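Local coordinates for homospermidine synthase (Legionella pneumophila subsp. pneumophila str. Philadelphia 1, PDB 2PH5) that catalyses the synthesis of the polyamine homospermidine and binds NAD in a fold of the saccharopine dehydrogenase family, at the interface of chains A and B. Residues are numbered along the deposited sequence; one frame, centred on the assembly and turned at random. Chains: chain A/B, Homospermidine synthase.

Contact 1: the interface of chains A and B. Residues chain A 325, 328-329, 332; chain B 325, 328-329.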
# COMPACT_ATOMS: atom_id res chain seq x y z
N PRO A 325 -3.60 5.69 -5.92
CA PRO A 325 -2.47 4.78 -5.68
C PRO A 325 -1.19 5.43 -5.14
O PRO A 325 -0.48 4.82 -4.34
CB PRO A 325 -2.28 4.08 -7.03
CG PRO A 325 -3.03 4.93 -8.01
CD PRO A 325 -4.21 5.43 -7.23
N ARG A 328 -1.54 5.99 -1.64
CA ARG A 328 -1.54 4.70 -0.96
C ARG A 328 -0.10 4.35 -0.65
O ARG A 328 0.22 3.94 0.47
CB ARG A 328 -2.15 3.61 -1.83
CG ARG A 328 -3.59 3.85 -2.16
CD ARG A 328 -4.09 2.90 -3.25
NE ARG A 328 -5.22 3.48 -3.95
CZ ARG A 328 -5.74 3.02 -5.07
NH1 ARG A 328 -6.78 3.64 -5.62
NH2 ARG A 328 -5.23 1.93 -5.64
N LEU A 329 0.75 4.53 -1.64
CA LEU A 329 2.17 4.27 -1.48
C LEU A 329 2.71 5.25 -0.44
O LEU A 329 3.57 4.90 0.36
CB LEU A 329 2.91 4.47 -2.81
CG LEU A 329 2.57 3.54 -3.97
CD1 LEU A 329 3.28 3.99 -5.25
CD2 LEU A 329 2.98 2.12 -3.63
N PHE A 332 1.75 4.17 3.04
CA PHE A 332 2.56 2.99 3.32
C PHE A 332 3.96 3.42 3.79
O PHE A 332 4.47 2.92 4.80
CB PHE A 332 2.65 2.10 2.07
CG PHE A 332 3.54 0.89 2.22
CD1 PHE A 332 4.92 0.99 1.99
CD2 PHE A 332 3.02 -0.35 2.58
CE1 PHE A 332 5.75 -0.12 2.11
CE2 PHE A 332 3.85 -1.47 2.70
CZ PHE A 332 5.22 -1.36 2.46
N PRO B 325 6.71 -0.91 -5.88
CA PRO B 325 5.45 -0.21 -5.61
C PRO B 325 4.19 -0.81 -6.25
O PRO B 325 3.11 -0.77 -5.66
CB PRO B 325 5.73 1.23 -6.07
CG PRO B 325 6.96 1.12 -6.93
CD PRO B 325 7.76 0.04 -6.27
N ARG B 328 3.11 -3.58 -4.30
CA ARG B 328 2.59 -3.09 -3.02
C ARG B 328 1.12 -2.79 -3.21
O ARG B 328 0.28 -3.16 -2.39
CB ARG B 328 3.31 -1.82 -2.59
CG ARG B 328 4.78 -2.03 -2.34
CD ARG B 328 5.52 -0.70 -2.18
NE ARG B 328 6.92 -0.87 -2.51
CZ ARG B 328 7.79 0.12 -2.68
NH1 ARG B 328 9.05 -0.16 -2.99
NH2 ARG B 328 7.39 1.38 -2.54
N LEU B 329 0.82 -2.12 -4.32
CA LEU B 329 -0.55 -1.79 -4.65
C LEU B 329 -1.31 -3.10 -4.88
O LEU B 329 -2.47 -3.21 -4.52
CB LEU B 329 -0.60 -0.93 -5.93
CG LEU B 329 0.03 0.46 -5.89
CD1 LEU B 329 0.02 1.08 -7.28
CD2 LEU B 329 -0.73 1.34 -4.93

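Contact 2: the interface of chains A and B. Residues chain A 212-213, 353; chain B 216-217.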
# COMPACT_ATOMS: atom_id res chain seq x y z
N VAL A 212 -4.07 8.07 -11.72
CA VAL A 212 -2.69 7.58 -11.80
C VAL A 212 -1.83 8.68 -12.42
O VAL A 212 -2.36 9.62 -13.01
CB VAL A 212 -2.55 6.31 -12.66
CG1 VAL A 212 -3.21 5.14 -11.95
CG2 VAL A 212 -3.16 6.53 -14.03
N THR A 213 -0.51 8.54 -12.33
CA THR A 213 0.37 9.57 -12.83
C THR A 213 1.64 9.13 -13.54
O THR A 213 2.00 7.95 -13.57
CB THR A 213 0.85 10.45 -11.69
OG1 THR A 213 1.57 9.64 -10.77
CG2 THR A 213 -0.33 11.11 -10.98
N ILE A 353 -2.23 11.09 -15.69
CA ILE A 353 -2.58 10.80 -17.07
C ILE A 353 -3.92 10.09 -17.28
O ILE A 353 -4.47 10.14 -18.38
CB ILE A 353 -1.47 9.94 -17.70
CG1 ILE A 353 -1.49 8.53 -17.08
CG2 ILE A 353 -0.13 10.62 -17.48
CD1 ILE A 353 -0.32 7.64 -17.47
N PRO B 216 0.97 3.22 -15.68
CA PRO B 216 0.68 2.85 -14.29
C PRO B 216 -0.05 1.51 -14.16
O PRO B 216 -0.39 0.88 -15.16
CB PRO B 216 -0.20 4.00 -13.80
CG PRO B 216 0.20 5.15 -14.67
CD PRO B 216 0.32 4.50 -16.02
N LYS B 217 -0.30 1.09 -12.93
CA LYS B 217 -1.00 -0.16 -12.70
C LYS B 217 -2.48 0.02 -12.98
O LYS B 217 -3.02 1.12 -12.85
CB LYS B 217 -0.82 -0.61 -11.25
CG LYS B 217 -1.68 -1.80 -10.88
CD LYS B 217 -1.62 -2.08 -9.38
CE LYS B 217 -2.40 -3.33 -9.03
NZ LYS B 217 -3.85 -3.19 -9.39

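Contact 1: the interface of chains A and B
A:Leu329 and B:Leu329 meet across the two-fold relation of the dimer, each through its CD2 methyl, 4.0 Å from the CD2 of its counterpart. The two side chains cross at roughly a right angle, and each leucine fork also meets the proline of the other chain. Both methyls of A:Leu329, CD1 and CD2, lie 3.8 Å from the ring atom B:Pro325 CB, and CD2 also comes to 3.5 Å from the backbone carbonyl oxygen B:Pro325 O. B:Leu329 does the same to A:Pro325. Leucine suits this place because its branched end can cover a neighbour's ring and touch its own symmetry mate at once.

Around this centre lie the arginines, which touch the leucines here through their methylenes. The CD methylene of B:Arg328 packs 4.1 Å from A:Leu329 CD2, and A:Arg328 repeats the contact against B:Leu329, its chain running nearly perpendicular to the leucine. From CG to NE the arginine is extended (chi2 169°), which takes its methylenes across the leucine methyl and carries the guanidinium back over its own proline: in chain A one face of that group has A:Pro325 N 3.3 Å above the plane, toward the rim. Farther out, B:Arg328 CD lies over one face of the A:Phe332 ring, near its rim, 4.3 Å from CE1; the ring is directed there by CG lying anti to the backbone N (chi1 176°).

All these residues belong to helix 325-336 of either chain. Proline suits the first turn, where its missing N-H costs little, and the two helices meet through their N-terminal turns.

Contact 2: the interface of chains A and B
B:Pro216 presses its ring against A:Val212, and carbon-to-carbon packing dominates the patch. The ring's CB lies 3.5 Å from A:Val212 CB, the branch point itself, while the valine's two methyls straddle the proline: CG1 is 3.7 Å from the ring's CB, and CG2 is 3.7 Å from its CG. The side chains meet at a slant. With CG1 anti to the carbonyl carbon (chi1 -69°), CG2 falls between the backbone N and that carbon, an arrangement that faces the branch carbon's C-H side to the ring and spreads the methyls to either side. A compact beta-branched residue suits a strand such as 212-213, and a rigid proline offers it a preformed apolar surface without loss of side-chain freedom.

A second apolar touch comes from A:Ile353, on strand 352-354. Its CD1 methyl, at the end of the side chain, comes to 3.5 Å from B:Pro216 CD, so strands 212-213 and 352-354 both touch the ring, the second only slightly.

Contacts between carbon and backbone oxygen complete the patch. The carbonyl oxygen A:Thr213 O comes to 3.5 Å from B:Pro216 CG, so the threonine takes part through its main chain. B:Lys217 likewise contributes its backbone, in the loop that carries the proline, and its side chain, extended as far as CE, leads away from A:Val212. Its carbonyl oxygen, B:Lys217 O, lies 4.1 Å from the CG1 methyl of A:Val212.

About 12 Å separates the C-alpha centres of contact 1 and contact 2, which share no residue but belong to the same A-B interface. Contact 1 uses one helix from each chain and packs it against its own symmetry copy, whereas contact 2 sets strands of chain A against a loop of chain B. Two-fold symmetry supplies a twin of contact 2, with the chains exchanged, so the paired helices are accompanied by two such strand-loop contacts. Together they join different elements of each subunit, which fits a dimer, although the structure alone does not establish this assembly in solution.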